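Cellulosomal scaffoldin adaptor protein B (Acetivibrio cellulolyticus, PDB 4UYP) anchors its cellulosome to the cell-surface scaffoldin ScaC through a calcium-binding type I dockerin, the part present here, which docks onto a ScaC cohesin. Local coordinates at residues B[2-7]-B[68-73]; B[19-24]-B[52-57]. The protein carries 2 engineered substitutions. All blocks are in the same frame, centred on the assembly; numbering follows the deposited sequence.

Contact 1: B[2-7]-B[68-73]; sequences FIYGDV and FPVEEK. With CA (calcium ion), chain L.
The N- and C-terminal parts of this type I dockerin chain meet here, the entry into the first calcium loop packing against the tail that follows helix 51-61. Tyr-4 carries the contact. Its ring is sandwiched: CG1 of Val-70 sits over the centre of one face, 3.4 Å from the ring centroid and 11° off the normal, a CH-pi contact, while CE2 of Phe-2 lies on the opposite face toward the rim. Val-70 holds CG1 in the crowded position between its backbone N and carbonyl carbon (chi1 70°), and CG2 reaches on toward the phenol oxygen. At the root of the side chain, Tyr-4 CB rests 3.9 Å from Phe-68 CD2, and Tyr-4 O lies 3.4 Å from Phe-68 CE2. Gly-5, at a positive phi in the type II turn Ile-3 to Asp-6, brings its CA to 4.0 Å from Phe-68 CE2. That turn leads into the metal site: Asp-6 OD1 binds calcium at 2.3 Å, with Asp-8, Asn-10, Ser-12 and Asp-17 completing the protein ligands. Glu-71 slides past Tyr-4 and runs extended beyond CG back to the start of the segment, where OE1 accepts the Phe-68 N-H through its anti lone pair at 2.8 Å, almost straight at 175°.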
loop_
_atom_site.group_PDB
_atom_site.type_symbol
_atom_site.label_atom_id
_atom_site.label_comp_id
_atom_site.label_asym_id
_atom_site.label_seq_id
_atom_site.Cartn_x
_atom_site.Cartn_y
_atom_site.Cartn_z
ATOM N N PHE B 2 -21.123 23.320 3.767
ATOM C CA PHE B 2 -21.437 22.055 3.122
ATOM C C PHE B 2 -22.347 21.265 4.074
ATOM O O PHE B 2 -22.407 21.578 5.283
ATOM C CB PHE B 2 -20.114 21.261 2.804
ATOM C CG PHE B 2 -19.353 20.832 4.025
ATOM C CD1 PHE B 2 -18.383 21.648 4.644
ATOM C CD2 PHE B 2 -19.625 19.583 4.626
ATOM C CE1 PHE B 2 -17.720 21.209 5.790
ATOM C CE2 PHE B 2 -19.007 19.204 5.772
ATOM C CZ PHE B 2 -18.042 19.972 6.371
ATOM N N ILE B 3 -23.031 20.231 3.568
ATOM C CA ILE B 3 -23.847 19.310 4.399
ATOM C C ILE B 3 -23.090 18.008 4.612
ATOM O O ILE B 3 -22.594 17.449 3.646
ATOM C CB ILE B 3 -25.190 18.981 3.701
ATOM C CG1 ILE B 3 -25.945 20.308 3.455
ATOM C CG2 ILE B 3 -26.005 17.887 4.379
ATOM C CD1 ILE B 3 -26.962 20.264 2.345
ATOM N N TYR B 4 -22.934 17.630 5.872
ATOM C CA TYR B 4 -22.232 16.347 6.178
ATOM C C TYR B 4 -22.982 15.246 5.382
ATOM O O TYR B 4 -24.201 15.150 5.425
ATOM C CB TYR B 4 -22.171 16.032 7.648
ATOM C CG TYR B 4 -21.096 16.842 8.343
ATOM C CD1 TYR B 4 -19.783 16.613 8.114
ATOM C CD2 TYR B 4 -21.504 17.880 9.192
ATOM C CE1 TYR B 4 -18.788 17.418 8.762
ATOM C CE2 TYR B 4 -20.559 18.666 9.828
ATOM C CZ TYR B 4 -19.254 18.414 9.596
ATOM O OH TYR B 4 -18.377 19.225 10.298
ATOM N N GLY B 5 -22.193 14.386 4.765
ATOM C CA GLY B 5 -22.851 13.265 4.019
ATOM C C GLY B 5 -23.001 13.564 2.560
ATOM O O GLY B 5 -23.134 12.663 1.740
ATOM N N ASP B 6 -22.951 14.856 2.178
ATOM C CA ASP B 6 -23.264 15.233 0.806
ATOM C C ASP B 6 -22.029 15.322 -0.064
ATOM O O ASP B 6 -21.505 16.366 -0.404
ATOM C CB ASP B 6 -23.951 16.622 0.788
ATOM C CG ASP B 6 -24.320 16.996 -0.606
ATOM O OD1 ASP B 6 -24.471 16.187 -1.534
ATOM O OD2 ASP B 6 -24.497 18.222 -0.859
ATOM N N VAL B 7 -21.477 14.134 -0.373
ATOM C CA VAL B 7 -20.114 14.069 -0.890
ATOM C C VAL B 7 -20.022 14.515 -2.377
ATOM O O VAL B 7 -18.967 14.952 -2.786
ATOM C CB VAL B 7 -19.518 12.623 -0.634
ATOM C CG1 VAL B 7 -19.969 12.013 0.720
ATOM C CG2 VAL B 7 -20.027 11.680 -1.609
ATOM N N PHE B 68 -25.184 12.508 12.025
ATOM C CA PHE B 68 -23.859 11.833 11.974
ATOM C C PHE B 68 -23.094 12.042 13.260
ATOM O O PHE B 68 -23.298 13.055 13.992
ATOM C CB PHE B 68 -23.054 12.353 10.770
ATOM C CG PHE B 68 -23.714 11.958 9.493
ATOM C CD1 PHE B 68 -23.749 10.594 9.146
ATOM C CD2 PHE B 68 -24.291 12.865 8.603
ATOM C CE1 PHE B 68 -24.356 10.166 7.934
ATOM C CE2 PHE B 68 -24.843 12.479 7.376
ATOM C CZ PHE B 68 -24.892 11.092 7.045
ATOM N N PRO B 69 -22.179 11.157 13.625
ATOM C CA PRO B 69 -21.375 11.372 14.844
ATOM C C PRO B 69 -20.631 12.672 14.848
ATOM O O PRO B 69 -20.533 13.310 15.968
ATOM C CB PRO B 69 -20.395 10.189 14.810
ATOM C CG PRO B 69 -21.118 9.149 14.077
ATOM C CD PRO B 69 -21.863 9.860 12.955
ATOM N N VAL B 70 -20.135 13.199 13.696
ATOM C CA VAL B 70 -19.479 14.492 13.669
ATOM C C VAL B 70 -20.399 15.652 14.117
ATOM O O VAL B 70 -19.874 16.676 14.574
ATOM C CB VAL B 70 -18.853 14.777 12.305
ATOM C CG1 VAL B 70 -19.869 15.030 11.191
ATOM C CG2 VAL B 70 -17.819 15.934 12.340
ATOM N N GLU B 71 -21.698 15.469 13.983
ATOM C CA GLU B 71 -22.704 16.520 14.368
ATOM C C GLU B 71 -23.121 16.393 15.859
ATOM O O GLU B 71 -23.768 17.338 16.373
ATOM C CB GLU B 71 -23.912 16.348 13.500
ATOM C CG GLU B 71 -23.618 16.483 12.026
ATOM C CD GLU B 71 -24.833 16.271 11.198
ATOM O OE1 GLU B 71 -25.448 15.164 11.080
ATOM O OE2 GLU B 71 -25.282 17.321 10.678
ATOM N N GLU B 72 -22.877 15.288 16.548
ATOM C CA GLU B 72 -23.355 15.144 17.925
ATOM C C GLU B 72 -22.500 16.108 18.761
ATOM O O GLU B 72 -21.276 16.073 18.680
ATOM C CB GLU B 72 -23.371 13.686 18.449
ATOM C CG GLU B 72 -23.251 12.585 17.405
ATOM C CD GLU B 72 -24.191 11.359 17.543
ATOM O OE1 GLU B 72 -25.241 11.534 18.239
ATOM O OE2 GLU B 72 -23.915 10.255 16.894
ATOM N N LYS B 73 -23.168 17.011 19.511
ATOM C CA LYS B 73 -22.522 18.198 20.167
ATOM C C LYS B 73 -21.925 17.942 21.566
ATOM O O LYS B 73 -21.981 16.829 22.098
ATOM C CB LYS B 73 -23.482 19.398 20.207
HETATM CA CA CA L . -25.476 14.307 -2.489
HETATM O O HOH W 1 -24.453 18.955 7.931
HETATM O O HOH W 2 -26.306 12.785 -4.159
#

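Contact 2: B[19-24]-B[52-57]; sequences VLIRDY and NDAVLV. With CA (calcium ion), chain K.
Helices 15-26 and 51-61 run almost exactly antiparallel along these segments, 172° between their directions, with axes only 8.2 Å apart and the CA atoms of Ile-21 and Ala-54 5.2 Å from each other. They form the central helix pair of the dockerin, whose two calcium-binding F-hand motifs are variants of the EF-hand. The small side chain of Ala-54 permits the close approach: its CB points at the opposite helix and meets Ile-21 CG2 at 3.7 Å, while the backbone N of Arg-22 passes near the same methyl. Ile-21 spreads its two branches along the partner helix. CG2, anti to the backbone N, lies against Ala-54; CG1, anti to the carbonyl carbon, carries CD1 on, fully extended (chi2 175°), to Val-57, which it crosses obliquely, Ile-21 CD1 lying 3.6 Å from Val-57 CG2. The interface is thus a buried, apolar seam, closed beside Ile-21 by Val-7 and Ala-41. Polar groups turn outward from it. Arg-22 leads away to a salt bridge with Glu-78 of the ScaC cohesin chain, and Asn-52 ND2 bonds to Gly-125 O of that chain, so the helix pair also presents a binding surface. Asp-53, the last ligand of the second loop, binds calcium through both carboxylate oxygens, OD1 at 2.6 Å and OD2 at 2.4 Å, and OD2 also accepts a hydrogen bond from Lys-50 N.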
loop_
_atom_site.group_PDB
_atom_site.type_symbol
_atom_site.label_atom_id
_atom_site.label_comp_id
_atom_site.label_asym_id
_atom_site.label_seq_id
_atom_site.Cartn_x
_atom_site.Cartn_y
_atom_site.Cartn_z
ATOM N N VAL B 19 -22.132 5.446 -2.023
ATOM C CA VAL B 19 -21.381 4.745 -3.083
ATOM C C VAL B 19 -20.082 5.466 -3.416
ATOM O O VAL B 19 -19.000 4.835 -3.587
ATOM C CB VAL B 19 -22.238 4.601 -4.292
ATOM C CG1 VAL B 19 -21.427 3.900 -5.414
ATOM C CG2 VAL B 19 -23.491 3.733 -4.052
ATOM N N LEU B 20 -20.109 6.809 -3.485
ATOM C CA LEU B 20 -18.919 7.569 -3.769
ATOM C C LEU B 20 -17.874 7.429 -2.712
ATOM O O LEU B 20 -16.662 7.306 -3.001
ATOM C CB LEU B 20 -19.221 9.039 -3.999
ATOM C CG LEU B 20 -20.090 9.254 -5.226
ATOM C CD1 LEU B 20 -20.575 10.719 -5.302
ATOM C CD2 LEU B 20 -19.166 9.082 -6.463
ATOM N N ILE B 21 -18.267 7.402 -1.401
ATOM C CA ILE B 21 -17.292 7.189 -0.365
ATOM C C ILE B 21 -16.689 5.777 -0.536
ATOM O O ILE B 21 -15.446 5.627 -0.379
ATOM C CB ILE B 21 -17.940 7.298 1.018
ATOM C CG1 ILE B 21 -18.462 8.740 1.222
ATOM C CG2 ILE B 21 -16.926 7.012 2.088
ATOM C CD1 ILE B 21 -19.240 8.932 2.549
ATOM N N ARG B 22 -17.531 4.776 -0.812
ATOM C CA ARG B 22 -16.979 3.430 -1.077
ATOM C C ARG B 22 -15.965 3.449 -2.295
ATOM O O ARG B 22 -14.890 2.787 -2.203
ATOM C CB ARG B 22 -18.147 2.472 -1.270
ATOM C CG ARG B 22 -17.650 1.020 -1.512
ATOM C CD ARG B 22 -18.868 0.116 -1.623
ATOM N NE ARG B 22 -19.591 0.376 -2.876
ATOM C CZ ARG B 22 -20.851 0.013 -3.072
ATOM N NH1 ARG B 22 -21.618 -0.498 -2.123
ATOM N NH2 ARG B 22 -21.328 0.183 -4.296
ATOM N N ASP B 23 -16.261 4.227 -3.317
ATOM C CA ASP B 23 -15.319 4.308 -4.491
ATOM C C ASP B 23 -14.030 4.848 -3.982
ATOM O O ASP B 23 -12.939 4.419 -4.476
ATOM C CB ASP B 23 -15.877 5.246 -5.564
ATOM C CG ASP B 23 -16.948 4.651 -6.386
ATOM O OD1 ASP B 23 -17.215 3.449 -6.330
ATOM O OD2 ASP B 23 -17.551 5.575 -7.101
ATOM N N TYR B 24 -14.002 5.858 -3.073
ATOM C CA TYR B 24 -12.741 6.350 -2.558
ATOM C C TYR B 24 -11.944 5.324 -1.748
ATOM O O TYR B 24 -10.711 5.147 -1.904
ATOM C CB TYR B 24 -13.036 7.600 -1.648
ATOM C CG TYR B 24 -11.844 8.366 -1.220
ATOM C CD1 TYR B 24 -11.119 8.018 -0.069
ATOM C CD2 TYR B 24 -11.392 9.460 -2.022
ATOM C CE1 TYR B 24 -9.965 8.707 0.305
ATOM C CE2 TYR B 24 -10.299 10.172 -1.557
ATOM C CZ TYR B 24 -9.567 9.769 -0.454
ATOM O OH TYR B 24 -8.430 10.520 -0.116
ATOM N N ASN B 52 -16.311 2.783 7.274
ATOM C CA ASN B 52 -17.506 3.023 8.089
ATOM C C ASN B 52 -18.124 4.374 7.794
ATOM O O ASN B 52 -19.340 4.489 8.010
ATOM C CB ASN B 52 -17.100 2.976 9.567
ATOM C CG ASN B 52 -16.248 4.156 9.983
ATOM O OD1 ASN B 52 -15.246 4.515 9.340
ATOM N ND2 ASN B 52 -16.633 4.821 11.105
ATOM N N ASP B 53 -17.406 5.342 7.243
ATOM C CA ASP B 53 -18.061 6.598 6.802
ATOM C C ASP B 53 -19.069 6.278 5.757
ATOM O O ASP B 53 -20.158 6.846 5.721
ATOM C CB ASP B 53 -17.038 7.589 6.293
ATOM C CG ASP B 53 -16.068 8.051 7.336
ATOM O OD1 ASP B 53 -16.454 8.661 8.377
ATOM O OD2 ASP B 53 -14.800 7.926 7.165
ATOM N N ALA B 54 -18.750 5.315 4.818
ATOM C CA ALA B 54 -19.691 5.033 3.751
ATOM C C ALA B 54 -20.960 4.362 4.348
ATOM O O ALA B 54 -22.058 4.716 3.919
ATOM C CB ALA B 54 -18.961 4.048 2.741
ATOM N N VAL B 55 -20.789 3.436 5.271
ATOM C CA VAL B 55 -21.945 2.752 5.798
ATOM C C VAL B 55 -22.777 3.685 6.689
ATOM O O VAL B 55 -24.010 3.559 6.662
ATOM C CB VAL B 55 -21.592 1.420 6.443
ATOM C CG1 VAL B 55 -21.053 1.545 7.885
ATOM C CG2 VAL B 55 -22.705 0.418 6.231
ATOM N N LEU B 56 -22.103 4.643 7.344
ATOM C CA LEU B 56 -22.868 5.669 8.084
ATOM C C LEU B 56 -23.709 6.483 7.166
ATOM O O LEU B 56 -24.895 6.772 7.502
ATOM C CB LEU B 56 -21.921 6.515 8.933
ATOM C CG LEU B 56 -21.331 5.838 10.193
ATOM C CD1 LEU B 56 -20.175 6.650 10.767
ATOM C CD2 LEU B 56 -22.415 5.631 11.316
ATOM N N VAL B 57 -23.169 6.966 6.067
ATOM C CA VAL B 57 -24.021 7.688 5.144
ATOM C C VAL B 57 -25.172 6.835 4.639
ATOM O O VAL B 57 -26.337 7.292 4.592
ATOM C CB VAL B 57 -23.171 8.289 3.972
ATOM C CG1 VAL B 57 -24.060 8.955 2.913
ATOM C CG2 VAL B 57 -22.218 9.319 4.558
HETATM CA CA CA K . -14.025 9.002 9.124
HETATM O O HOH W 3 -13.804 6.737 9.939
#

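How the contacts relate
Both helical segments of contact 2 fall between the two segments of contact 1: segment 2-7 comes first, then helices 15-26 and 51-61 with helix 37-41 between them, and finally 68-73. The contact centres lie 13 Å apart and flank the chain's centre from opposite sides, with side chains of contact 1 meeting the helices of contact 2. Phe-68 CE1 packs 3.5 Å from Leu-56 O, and Val-7 CG1 lies 3.6 Å from Ile-21 CG1, so residues from both chain ends rest on the antiparallel helix pair. Asp-6 and Asp-53 belong to different calcium sites, and the packing of Val-7 and Phe-68 on the helices joins the two loops into one compact, cohesin-binding domain.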